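Local atomic coordinates of iron-regulated outer membrane protein (Neisseria meningitidis, PDB entry 4B7O), a protein that is a TonB-dependent iron transporter of the meningococcal outer membrane, probably taking up iron carried by siderophores. Residues A[215-228]-A[239-253]. Sequence-based numbering, arbitrary orientation.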
# COMPACT_ATOMS: atom_id res chain seq x y z
N LEU A 215 -14.32 15.19 14.23
CA LEU A 215 -12.95 15.43 14.48
C LEU A 215 -12.37 16.33 13.40
O LEU A 215 -12.72 16.21 12.25
CB LEU A 215 -12.28 14.07 14.60
CG LEU A 215 -10.86 13.77 14.28
CD1 LEU A 215 -10.51 12.49 15.03
CD2 LEU A 215 -10.75 13.56 12.80
N PHE A 216 -11.47 17.23 13.79
CA PHE A 216 -10.62 17.84 12.78
C PHE A 216 -9.14 17.69 13.12
O PHE A 216 -8.72 18.01 14.24
CB PHE A 216 -11.01 19.29 12.46
CG PHE A 216 -10.08 19.95 11.51
CD1 PHE A 216 -10.20 19.74 10.14
CD2 PHE A 216 -9.02 20.75 11.99
CE1 PHE A 216 -9.29 20.33 9.24
CE2 PHE A 216 -8.12 21.34 11.10
CZ PHE A 216 -8.25 21.14 9.72
N SER A 217 -8.36 17.23 12.16
CA SER A 217 -6.95 16.98 12.42
C SER A 217 -5.98 17.48 11.36
O SER A 217 -6.17 17.25 10.17
CB SER A 217 -6.72 15.51 12.60
OG SER A 217 -5.93 15.38 13.71
N TYR A 218 -4.90 18.11 11.82
CA TYR A 218 -3.90 18.66 10.96
C TYR A 218 -2.52 18.13 11.35
O TYR A 218 -2.19 18.06 12.54
CB TYR A 218 -3.91 20.19 11.11
CG TYR A 218 -2.81 20.82 10.30
CD1 TYR A 218 -2.89 20.88 8.89
CD2 TYR A 218 -1.68 21.33 10.92
CE1 TYR A 218 -1.87 21.43 8.13
CE2 TYR A 218 -0.65 21.91 10.16
CZ TYR A 218 -0.77 21.95 8.76
OH TYR A 218 0.25 22.50 8.02
N ASN A 219 -1.67 17.83 10.38
CA ASN A 219 -0.34 17.33 10.69
C ASN A 219 0.67 17.77 9.66
O ASN A 219 0.44 17.69 8.44
CB ASN A 219 -0.33 15.80 10.82
CG ASN A 219 0.69 15.32 11.84
OD1 ASN A 219 1.88 15.01 11.51
ND2 ASN A 219 0.25 15.26 13.11
N ARG A 220 1.82 18.22 10.11
CA ARG A 220 2.81 18.54 9.15
C ARG A 220 4.12 17.92 9.51
O ARG A 220 4.45 17.80 10.65
CB ARG A 220 2.92 20.03 8.95
CG ARG A 220 4.29 20.45 8.45
CD ARG A 220 4.30 21.94 8.20
NE ARG A 220 5.30 22.36 7.22
CZ ARG A 220 6.19 23.34 7.46
NH1 ARG A 220 6.20 23.94 8.65
NH2 ARG A 220 7.07 23.70 6.52
N ASN A 221 4.84 17.44 8.51
CA ASN A 221 6.13 16.88 8.76
C ASN A 221 7.12 17.40 7.74
O ASN A 221 7.02 17.10 6.54
CB ASN A 221 6.10 15.36 8.77
CG ASN A 221 7.49 14.75 8.89
OD1 ASN A 221 8.44 15.34 9.45
ND2 ASN A 221 7.63 13.55 8.35
N ASP A 222 8.05 18.22 8.20
CA ASP A 222 8.92 18.88 7.26
C ASP A 222 10.28 18.22 7.21
O ASP A 222 11.05 18.32 8.14
CB ASP A 222 9.04 20.35 7.60
CG ASP A 222 9.83 21.11 6.56
OD1 ASP A 222 10.05 20.54 5.46
OD2 ASP A 222 10.25 22.25 6.86
N GLU A 223 10.59 17.49 6.17
CA GLU A 223 11.87 16.77 6.31
C GLU A 223 12.92 17.26 5.34
O GLU A 223 12.64 17.41 4.18
CB GLU A 223 11.67 15.26 6.14
CG GLU A 223 10.78 14.58 7.17
CD GLU A 223 10.47 13.14 6.78
OE1 GLU A 223 10.12 12.93 5.58
OE2 GLU A 223 10.58 12.23 7.64
N LYS A 224 14.12 17.49 5.84
CA LYS A 224 15.28 17.78 5.01
C LYS A 224 15.85 16.52 4.38
O LYS A 224 15.38 15.43 4.65
CB LYS A 224 16.42 18.42 5.83
CG LYS A 224 16.15 19.83 6.35
CD LYS A 224 14.94 20.46 5.70
CE LYS A 224 14.40 21.56 6.63
NZ LYS A 224 13.11 22.13 6.13
N GLU A 225 16.92 16.68 3.61
CA GLU A 225 17.50 15.60 2.88
C GLU A 225 18.22 14.76 3.89
O GLU A 225 18.85 15.29 4.81
CB GLU A 225 18.44 16.12 1.82
CG GLU A 225 17.77 16.71 0.58
CD GLU A 225 18.83 17.21 -0.41
OE1 GLU A 225 20.00 17.44 0.03
OE2 GLU A 225 18.54 17.33 -1.64
N TYR A 226 18.05 13.46 3.80
CA TYR A 226 18.50 12.61 4.88
C TYR A 226 19.88 12.12 4.50
O TYR A 226 20.25 12.05 3.32
CB TYR A 226 17.48 11.44 5.11
CG TYR A 226 17.41 10.43 3.95
CD1 TYR A 226 18.35 9.40 3.85
CD2 TYR A 226 16.43 10.52 2.95
CE1 TYR A 226 18.32 8.47 2.83
CE2 TYR A 226 16.41 9.59 1.88
CZ TYR A 226 17.37 8.57 1.84
OH TYR A 226 17.45 7.64 0.82
N GLU A 227 20.67 11.78 5.48
CA GLU A 227 21.90 11.13 5.09
C GLU A 227 21.95 9.65 5.42
O GLU A 227 21.48 9.20 6.46
CB GLU A 227 23.13 11.87 5.59
CG GLU A 227 23.06 12.39 6.99
CD GLU A 227 24.41 12.96 7.41
OE1 GLU A 227 25.33 12.18 7.74
OE2 GLU A 227 24.56 14.20 7.37
N ALA A 228 22.57 8.93 4.50
CA ALA A 228 22.69 7.51 4.50
C ALA A 228 23.80 7.09 5.41
O ALA A 228 24.41 7.93 6.06
CB ALA A 228 22.92 7.04 3.07
N LYS A 239 27.02 13.48 2.30
CA LYS A 239 26.39 12.32 2.94
C LYS A 239 24.93 12.21 2.55
O LYS A 239 24.34 11.11 2.55
CB LYS A 239 26.44 12.45 4.45
CG LYS A 239 27.83 12.63 5.02
CD LYS A 239 27.82 13.51 6.28
CE LYS A 239 28.80 12.94 7.30
NZ LYS A 239 29.58 11.87 6.60
N THR A 240 24.31 13.36 2.26
CA THR A 240 22.87 13.39 2.07
C THR A 240 22.45 12.79 0.72
O THR A 240 23.21 12.77 -0.21
CB THR A 240 22.31 14.80 2.19
OG1 THR A 240 22.86 15.58 1.13
CG2 THR A 240 22.66 15.44 3.52
N VAL A 241 21.21 12.32 0.63
CA VAL A 241 20.68 11.80 -0.61
C VAL A 241 19.95 12.99 -1.27
O VAL A 241 18.96 13.52 -0.73
CB VAL A 241 19.72 10.61 -0.32
CG1 VAL A 241 19.03 10.12 -1.59
CG2 VAL A 241 20.45 9.48 0.39
N PRO A 242 20.44 13.45 -2.42
CA PRO A 242 19.88 14.70 -3.00
C PRO A 242 18.36 14.65 -3.39
O PRO A 242 17.87 13.63 -3.93
CB PRO A 242 20.76 14.93 -4.22
CG PRO A 242 22.01 14.23 -3.87
CD PRO A 242 21.63 13.00 -3.12
N TYR A 243 17.64 15.74 -3.12
CA TYR A 243 16.18 15.87 -3.42
C TYR A 243 15.34 14.82 -2.71
O TYR A 243 14.41 14.25 -3.26
CB TYR A 243 15.92 15.85 -4.93
CG TYR A 243 16.85 16.80 -5.65
CD1 TYR A 243 16.74 18.19 -5.45
CD2 TYR A 243 17.86 16.33 -6.47
CE1 TYR A 243 17.61 19.07 -6.05
CE2 TYR A 243 18.73 17.22 -7.09
CZ TYR A 243 18.59 18.58 -6.89
OH TYR A 243 19.46 19.49 -7.48
N SER A 244 15.67 14.61 -1.46
CA SER A 244 14.99 13.63 -0.68
C SER A 244 14.18 14.31 0.38
O SER A 244 13.66 13.65 1.25
CB SER A 244 15.98 12.62 -0.08
OG SER A 244 16.84 13.22 0.87
N ALA A 245 14.07 15.64 0.27
CA ALA A 245 13.32 16.50 1.23
C ALA A 245 11.87 16.57 0.85
O ALA A 245 11.54 16.73 -0.33
CB ALA A 245 13.91 17.94 1.25
N LEU A 246 10.98 16.46 1.82
CA LEU A 246 9.57 16.65 1.53
C LEU A 246 8.90 17.36 2.63
O LEU A 246 9.09 17.02 3.80
CB LEU A 246 8.88 15.31 1.33
CG LEU A 246 9.07 14.70 -0.07
CD1 LEU A 246 8.39 13.33 -0.11
CD2 LEU A 246 8.56 15.59 -1.21
N ASP A 247 8.10 18.35 2.26
CA ASP A 247 7.22 18.94 3.21
C ASP A 247 5.84 18.30 3.08
O ASP A 247 5.08 18.64 2.19
CB ASP A 247 7.09 20.45 3.01
CG ASP A 247 6.30 21.08 4.14
OD1 ASP A 247 6.34 20.59 5.28
OD2 ASP A 247 5.63 22.07 3.94
N LYS A 248 5.52 17.40 4.01
CA LYS A 248 4.28 16.61 3.99
C LYS A 248 3.22 17.24 4.86
O LYS A 248 3.46 17.55 6.02
CB LYS A 248 4.57 15.23 4.56
CG LYS A 248 5.58 14.47 3.71
CD LYS A 248 6.10 13.31 4.52
CE LYS A 248 6.94 12.40 3.69
NZ LYS A 248 7.82 11.59 4.58
N ARG A 249 2.06 17.45 4.29
CA ARG A 249 0.94 17.95 5.07
C ARG A 249 -0.26 17.05 4.93
O ARG A 249 -0.58 16.59 3.84
CB ARG A 249 0.58 19.34 4.61
CG ARG A 249 1.67 20.28 5.02
CD ARG A 249 1.59 21.59 4.30
NE ARG A 249 2.90 22.24 4.37
CZ ARG A 249 3.08 23.45 3.88
NH1 ARG A 249 2.05 24.10 3.34
NH2 ARG A 249 4.27 24.01 3.93
N SER A 250 -0.93 16.80 6.03
CA SER A 250 -2.15 16.07 5.94
C SER A 250 -3.15 16.67 6.88
O SER A 250 -2.78 17.19 7.92
CB SER A 250 -1.92 14.60 6.25
OG SER A 250 -1.40 14.44 7.55
N TYR A 251 -4.42 16.66 6.48
CA TYR A 251 -5.47 16.94 7.42
C TYR A 251 -6.66 16.01 7.20
O TYR A 251 -6.79 15.37 6.16
CB TYR A 251 -5.82 18.42 7.40
CG TYR A 251 -6.65 18.83 6.26
CD1 TYR A 251 -8.04 18.71 6.34
CD2 TYR A 251 -6.09 19.38 5.13
CE1 TYR A 251 -8.84 19.07 5.29
CE2 TYR A 251 -6.88 19.77 4.09
CZ TYR A 251 -8.25 19.61 4.17
OH TYR A 251 -9.07 19.96 3.11
N LEU A 252 -7.49 15.89 8.22
CA LEU A 252 -8.64 15.02 8.15
C LEU A 252 -9.79 15.74 8.81
O LEU A 252 -9.64 16.20 9.96
CB LEU A 252 -8.35 13.72 8.89
CG LEU A 252 -9.48 12.71 9.08
CD1 LEU A 252 -10.12 12.21 7.78
CD2 LEU A 252 -8.94 11.54 9.89
N ALA A 253 -10.90 15.86 8.10
CA ALA A 253 -12.12 16.33 8.76
C ALA A 253 -13.20 15.23 8.69
O ALA A 253 -13.44 14.60 7.61
CB ALA A 253 -12.63 17.61 8.15
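Arg220 and Asp247 meet across two antiparallel neighbours of the transporter's transmembrane beta-barrel, strands 215-223 and 246-253. Extended from CG to NE, the arginine crosses the aspartate at about a right angle, and its NE donates to the syn lone pair of Asp247 OD1 (2.8 Å) from a guanidinium turned 79° to the carboxylate. Arg249 runs alongside Arg220, pointing the same way; its guanidinium also lies against Asp247, though the position of Asp247 OD2, and so the detail of that pairing, is doubtful. Asp222 CB lies over one face of the Arg220 guanidinium, and Asp222 OD2 bonds Lys224 NZ. Arg220 NH1 is hydrogen-bonded to Tyr201 OH of the preceding strand.

Farther along this face, Phe216 and Tyr251 meet obliquely, Phe216 CE1 to Tyr251 CD1 at 3.5 Å, while Ala253 CB sits at the phenylalanine edge. On the face that carries Asn221 and Ser250, Lys248 NZ reaches Glu223 OE1 (2.8 Å) from above the carboxylate plane. Asn101 of the plug domain accepts from Lys248 NZ through OD1 and donates to Glu223 OE1 through ND2; Ser250 OG bonds Asp140.

Beyond the strands, Val241 CB rests over one face of the Tyr226 ring, 4.1 Å from its centroid. That ring also packs against Ser244 CB; its hydroxyl bonds Pro731 O.

Interleaved acids and bases on the Arg220 face probably offset the closeness both of the two arginines and of Asp222 and Asp247, whereas the Lys248-Glu223 pair ties the barrel wall to the plug.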